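Local structure of uncharacterized protein (Ruminococcus gnavus, 4QAN) at residues A[224-229]-A[308-313]; A[326-331]-A[335-340]. The protein is of unknown function but has a cystatin-like fold, as a divergent member of the NTF2-like superfamily, and can bind a metal ion, magnesium. All coordinates share one frame; numbering follows the deposited sequence.

Contact 1 (A[224-229]-A[308-313])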
loop_
_atom_site.group_PDB
_atom_site.type_symbol
_atom_site.label_atom_id
_atom_site.label_comp_id
_atom_site.label_asym_id
_atom_site.label_seq_id
_atom_site.Cartn_x
_atom_site.Cartn_y
_atom_site.Cartn_z
ATOM N N ALA A 224 7.231 -22.405 6.217
ATOM C CA ALA A 224 7.055 -20.968 5.985
ATOM C C ALA A 224 5.898 -20.730 5.022
ATOM O O ALA A 224 5.036 -19.887 5.276
ATOM C CB ALA A 224 8.335 -20.357 5.442
ATOM N N VAL A 225 5.887 -21.501 3.930
ATOM C CA VAL A 225 4.856 -21.417 2.908
ATOM C C VAL A 225 3.510 -21.852 3.485
ATOM O O VAL A 225 2.486 -21.194 3.247
ATOM C CB VAL A 225 5.226 -22.278 1.672
ATOM C CG1 VAL A 225 4.095 -22.304 0.662
ATOM C CG2 VAL A 225 6.502 -21.749 1.032
ATOM N N GLU A 226 3.523 -22.938 4.259
ATOM C CA GLU A 226 2.306 -23.450 4.906
ATOM C C GLU A 226 1.656 -22.417 5.834
ATOM O O GLU A 226 0.440 -22.211 5.779
ATOM C CB GLU A 226 2.591 -24.750 5.662
ATOM C CG GLU A 226 2.782 -25.959 4.736
ATOM C CD GLU A 226 3.706 -27.054 5.299
ATOM O OE1 GLU A 226 4.072 -27.004 6.499
ATOM O OE2 GLU A 226 4.094 -27.975 4.529
ATOM N N GLN A 227 2.450 -21.744 6.658
ATOM C CA GLN A 227 1.877 -20.818 7.621
ATOM C C GLN A 227 1.480 -19.521 6.995
ATOM O O GLN A 227 0.579 -18.875 7.494
ATOM C CB GLN A 227 2.810 -20.552 8.804
ATOM C CG GLN A 227 2.805 -21.640 9.869
ATOM C CD GLN A 227 1.424 -21.855 10.466
ATOM O OE1 GLN A 227 0.820 -22.899 10.256
ATOM N NE2 GLN A 227 0.911 -20.851 11.204
ATOM N N PHE A 228 2.192 -19.121 5.939
ATOM C CA PHE A 228 1.808 -17.996 5.084
ATOM C C PHE A 228 0.404 -18.200 4.503
ATOM O O PHE A 228 -0.469 -17.346 4.649
ATOM C CB PHE A 228 2.860 -17.857 3.978
ATOM C CG PHE A 228 2.505 -16.882 2.875
ATOM C CD1 PHE A 228 2.570 -15.514 3.086
ATOM C CD2 PHE A 228 2.189 -17.340 1.603
ATOM C CE1 PHE A 228 2.293 -14.626 2.060
ATOM C CE2 PHE A 228 1.916 -16.449 0.576
ATOM C CZ PHE A 228 1.960 -15.087 0.814
ATOM N N ILE A 229 0.168 -19.361 3.897
ATOM C CA ILE A 229 -1.168 -19.704 3.401
ATOM C C ILE A 229 -2.218 -19.823 4.514
ATOM O O ILE A 229 -3.367 -19.456 4.321
ATOM C CB ILE A 229 -1.114 -20.973 2.513
ATOM C CG1 ILE A 229 -0.255 -20.690 1.261
ATOM C CG2 ILE A 229 -2.507 -21.465 2.140
ATOM C CD1 ILE A 229 -0.697 -19.511 0.411
ATOM N N ILE A 308 -2.091 -28.188 -1.315
ATOM C CA ILE A 308 -2.002 -29.645 -1.422
ATOM C C ILE A 308 -0.571 -30.110 -1.117
ATOM O O ILE A 308 -0.360 -31.117 -0.445
ATOM C CB ILE A 308 -2.425 -30.123 -2.822
ATOM C CG1 ILE A 308 -3.909 -29.822 -3.060
ATOM C CG2 ILE A 308 -2.184 -31.623 -2.986
ATOM C CD1 ILE A 308 -4.301 -29.858 -4.518
ATOM N N LYS A 309 0.407 -29.365 -1.619
ATOM C CA LYS A 309 1.804 -29.731 -1.497
ATOM C C LYS A 309 2.715 -28.524 -1.743
ATOM O O LYS A 309 2.419 -27.674 -2.586
ATOM C CB LYS A 309 2.124 -30.832 -2.504
ATOM C CG LYS A 309 3.270 -31.735 -2.085
ATOM C CD LYS A 309 3.174 -33.066 -2.809
ATOM C CE LYS A 309 4.365 -33.962 -2.524
ATOM N NZ LYS A 309 4.225 -35.203 -3.321
ATOM N N VAL A 310 3.804 -28.447 -0.981
ATOM C CA VAL A 310 4.893 -27.507 -1.233
ATOM C C VAL A 310 6.098 -28.298 -1.752
ATOM O O VAL A 310 6.662 -29.113 -1.025
ATOM C CB VAL A 310 5.273 -26.769 0.046
ATOM C CG1 VAL A 310 6.408 -25.776 -0.225
ATOM C CG2 VAL A 310 4.037 -26.080 0.608
ATOM N N ILE A 311 6.480 -28.075 -3.009
ATOM C CA ILE A 311 7.397 -28.991 -3.690
ATOM C C ILE A 311 8.688 -28.296 -4.086
ATOM O O ILE A 311 8.641 -27.273 -4.767
ATOM C CB ILE A 311 6.767 -29.561 -4.972
ATOM C CG1 ILE A 311 5.380 -30.128 -4.672
ATOM C CG2 ILE A 311 7.666 -30.632 -5.556
ATOM C CD1 ILE A 311 4.583 -30.436 -5.911
ATOM N N PRO A 312 9.844 -28.863 -3.700
ATOM C CA PRO A 312 11.089 -28.195 -4.030
ATOM C C PRO A 312 11.348 -28.192 -5.525
ATOM O O PRO A 312 11.116 -29.203 -6.222
ATOM C CB PRO A 312 12.148 -29.052 -3.317
ATOM C CG PRO A 312 11.541 -30.418 -3.276
ATOM C CD PRO A 312 10.074 -30.168 -3.051
ATOM N N ILE A 313 11.832 -27.059 -6.020
ATOM C CA ILE A 313 12.280 -26.970 -7.402
ATOM C C ILE A 313 13.790 -27.187 -7.449
ATOM O O ILE A 313 14.542 -26.541 -6.723
ATOM C CB ILE A 313 11.906 -25.600 -7.993
ATOM C CG1 ILE A 313 10.382 -25.416 -7.955
ATOM C CG2 ILE A 313 12.439 -25.437 -9.411
ATOM C CD1 ILE A 313 9.940 -23.995 -8.251
#
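V225 and V310 meet because both valines take the same rotamer and both side chains start toward the opposite segment. In V225 the CG1 methyl stands opposite the backbone N, with chi1 at 174°, which brings CG1 against V310. In V310 chi1 is -180°, and it is the other branch, CG2, lying beside its own backbone N, that meets CG1 of V225.

The closest approach is V225 CG1 to V310 CG2 at 3.8 Å, a normal van der Waals distance. V310 CG2 also lies 4.1 Å from V225 CB. The second methyl, V310 CG1, comes within 4.2 Å of the same V225 CB. Both methyls of V310 therefore face V225 CB at nearly equal distance, and the side chains pass each other at a slant. E226, the next residue along the helix, adds a looser touch, with its CG 4.3 Å from V310 CG2. The touch is made by the aliphatic part of the glutamate, and E226 is exposed.

No hydrogen bond joins the two segments. The backbones stay well apart, with V225 CA and V310 CA 7.4 Å from each other. The contact is thus small and apolar, a helix resting on a strand mainly through one valine from each.

V225 is buried and also packs on Y340 and L342 of strand 334-344. V310 touches Y325 of strand 322-331. Helix 221-234 thus packs on the sheet, with I229 adding touches to Y329 and Y340, while F228 and I229 also pack on helix 254-275.

Contact 2 (A[326-331]-A[335-340])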
loop_
_atom_site.group_PDB
_atom_site.type_symbol
_atom_site.label_atom_id
_atom_site.label_comp_id
_atom_site.label_asym_id
_atom_site.label_seq_id
_atom_site.Cartn_x
_atom_site.Cartn_y
_atom_site.Cartn_z
ATOM N N ALA A 326 7.612 -24.726 -5.349
ATOM C CA ALA A 326 6.301 -24.590 -5.979
ATOM C C ALA A 326 5.208 -24.908 -4.987
ATOM O O ALA A 326 5.312 -25.855 -4.228
ATOM C CB ALA A 326 6.198 -25.520 -7.178
ATOM N N GLY A 327 4.163 -24.094 -4.980
ATOM C CA GLY A 327 2.961 -24.353 -4.188
ATOM C C GLY A 327 1.911 -24.968 -5.105
ATOM O O GLY A 327 1.674 -24.461 -6.205
ATOM N N LEU A 328 1.321 -26.081 -4.680
ATOM C CA LEU A 328 0.202 -26.697 -5.395
ATOM C C LEU A 328 -1.039 -26.546 -4.524
ATOM O O LEU A 328 -1.003 -26.878 -3.337
ATOM C CB LEU A 328 0.488 -28.171 -5.685
ATOM C CG LEU A 328 -0.619 -28.982 -6.350
ATOM C CD1 LEU A 328 -0.872 -28.462 -7.751
ATOM C CD2 LEU A 328 -0.266 -30.465 -6.390
ATOM N N TYR A 329 -2.121 -26.022 -5.106
ATOM C CA TYR A 329 -3.276 -25.581 -4.330
ATOM C C TYR A 329 -4.586 -26.184 -4.809
ATOM O O TYR A 329 -4.700 -26.628 -5.943
ATOM C CB TYR A 329 -3.455 -24.057 -4.421
ATOM C CG TYR A 329 -2.252 -23.213 -4.057
ATOM C CD1 TYR A 329 -1.209 -23.049 -4.952
ATOM C CD2 TYR A 329 -2.180 -22.551 -2.838
ATOM C CE1 TYR A 329 -0.125 -22.282 -4.639
ATOM C CE2 TYR A 329 -1.097 -21.753 -2.516
ATOM C CZ TYR A 329 -0.064 -21.628 -3.430
ATOM O OH TYR A 329 1.034 -20.857 -3.153
ATOM N N SER A 330 -5.567 -26.170 -3.916
ATOM C CA SER A 330 -6.972 -26.219 -4.281
ATOM C C SER A 330 -7.591 -24.936 -3.748
ATOM O O SER A 330 -7.632 -24.714 -2.534
ATOM C CB SER A 330 -7.681 -27.437 -3.670
ATOM O OG SER A 330 -9.100 -27.329 -3.795
ATOM N N TYR A 331 -8.039 -24.081 -4.658
ATOM C CA TYR A 331 -8.816 -22.907 -4.296
ATOM C C TYR A 331 -10.258 -23.218 -4.618
ATOM O O TYR A 331 -10.659 -23.166 -5.779
ATOM C CB TYR A 331 -8.382 -21.655 -5.077
ATOM C CG TYR A 331 -9.286 -20.467 -4.797
ATOM C CD1 TYR A 331 -9.251 -19.827 -3.558
ATOM C CD2 TYR A 331 -10.205 -20.006 -5.741
ATOM C CE1 TYR A 331 -10.074 -18.751 -3.280
ATOM C CE2 TYR A 331 -11.037 -18.929 -5.460
ATOM C CZ TYR A 331 -10.964 -18.307 -4.227
ATOM O OH TYR A 331 -11.789 -17.241 -3.909
ATOM N N ASN A 335 -7.591 -26.192 -9.027
ATOM C CA ASN A 335 -6.174 -26.397 -8.733
ATOM C C ASN A 335 -5.285 -25.409 -9.442
ATOM O O ASN A 335 -5.465 -25.143 -10.635
ATOM C CB ASN A 335 -5.754 -27.805 -9.132
ATOM C CG ASN A 335 -6.559 -28.853 -8.425
ATOM O OD1 ASN A 335 -7.248 -29.656 -9.056
ATOM N ND2 ASN A 335 -6.512 -28.830 -7.100
ATOM N N TYR A 336 -4.317 -24.879 -8.695
ATOM C CA TYR A 336 -3.378 -23.897 -9.212
ATOM C C TYR A 336 -1.963 -24.240 -8.777
ATOM O O TYR A 336 -1.748 -25.016 -7.845
ATOM C CB TYR A 336 -3.732 -22.499 -8.700
ATOM C CG TYR A 336 -5.073 -22.001 -9.177
ATOM C CD1 TYR A 336 -6.246 -22.322 -8.489
ATOM C CD2 TYR A 336 -5.179 -21.228 -10.329
ATOM C CE1 TYR A 336 -7.482 -21.874 -8.929
ATOM C CE2 TYR A 336 -6.413 -20.776 -10.782
ATOM C CZ TYR A 336 -7.561 -21.103 -10.081
ATOM O OH TYR A 336 -8.781 -20.661 -10.521
ATOM N N LEU A 337 -1.005 -23.656 -9.482
ATOM C CA LEU A 337 0.377 -23.673 -9.080
ATOM C C LEU A 337 0.836 -22.226 -8.874
ATOM O O LEU A 337 0.463 -21.334 -9.634
ATOM C CB LEU A 337 1.225 -24.326 -10.155
ATOM C CG LEU A 337 2.604 -24.803 -9.699
ATOM C CD1 LEU A 337 2.490 -26.150 -8.986
ATOM C CD2 LEU A 337 3.559 -24.921 -10.874
ATOM N N THR A 338 1.644 -21.999 -7.846
ATOM C CA THR A 338 2.433 -20.781 -7.763
ATOM C C THR A 338 3.866 -21.089 -7.391
ATOM O O THR A 338 4.174 -22.198 -6.987
ATOM C CB THR A 338 1.896 -19.843 -6.684
ATOM O OG1 THR A 338 2.233 -20.371 -5.384
ATOM C CG2 THR A 338 0.392 -19.671 -6.847
ATOM N N GLY A 339 4.715 -20.075 -7.496
ATOM C CA GLY A 339 6.124 -20.175 -7.165
ATOM C C GLY A 339 6.545 -19.308 -5.998
ATOM O O GLY A 339 6.025 -18.208 -5.805
ATOM N N TYR A 340 7.494 -19.822 -5.222
ATOM C CA TYR A 340 8.089 -19.103 -4.098
ATOM C C TYR A 340 9.596 -19.132 -4.210
ATOM O O TYR A 340 10.174 -20.071 -4.753
ATOM C CB TYR A 340 7.719 -19.759 -2.770
ATOM C CG TYR A 340 6.269 -19.671 -2.391
ATOM C CD1 TYR A 340 5.346 -20.586 -2.884
ATOM C CD2 TYR A 340 5.828 -18.690 -1.526
ATOM C CE1 TYR A 340 4.019 -20.518 -2.532
ATOM C CE2 TYR A 340 4.507 -18.607 -1.169
ATOM C CZ TYR A 340 3.605 -19.536 -1.666
ATOM O OH TYR A 340 2.294 -19.443 -1.307
#
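Strands 322-331 and 334-344 form an antiparallel beta hairpin, and G327 and T338 are a hydrogen-bonded pair within it. G327 N gives to T338 O at 2.8 Å, and T338 N returns a bond to G327 O at 3.0 Å. Y329 N gives to Y336 O at 2.9 Å.

Y329 O takes two donors from opposite faces of its carbonyl plane. The side-chain amide N335 ND2 reaches it at 3.1 Å in a nearly straight bond (171°). The bond from Y336 N to Y329 O is long, 3.3 Å, and comes from above the plane, so the pair is loose here.

With CG of Y329 beside its own backbone N (chi1 -54°), the ring runs along the neighbouring strand and presents an edge to Y336 O. The buried hydroxyl Y329 OH is gripped twice by hydrogen bonds, with T338 OG1 at 2.6 Å and with Y340 OH at 2.6 Å. A phenylalanine in place of Y329 would keep the ring but would probably leave the hydroxyls of T338 and Y340 without their shared buried partner. F274 packs edge-to-face with Y329 and also with Y336.

The other end of the N335 amide, OD1, accepts from K371 NZ.

Contact 1 comes first along the chain and closes before contact 2 opens. Their centres are about 8 Å apart, and both lie on the same mixed sheet. Strand 305-314 is the sheet neighbour of strand 322-331, so 308-313 and 326-331 run side by side. Probable hydrogen bonds from I308 N to L328 O (2.6 Å) and from I311 N to A326 O (2.8 Å) join them. I308 and K309 both face L328, a classic beta bulge. The helix of contact 1 also reaches the hairpin, with I229 CD1 3.5 Å from Y340 OH. A helix packed on a curled sheet is consistent with the cystatin-like fold.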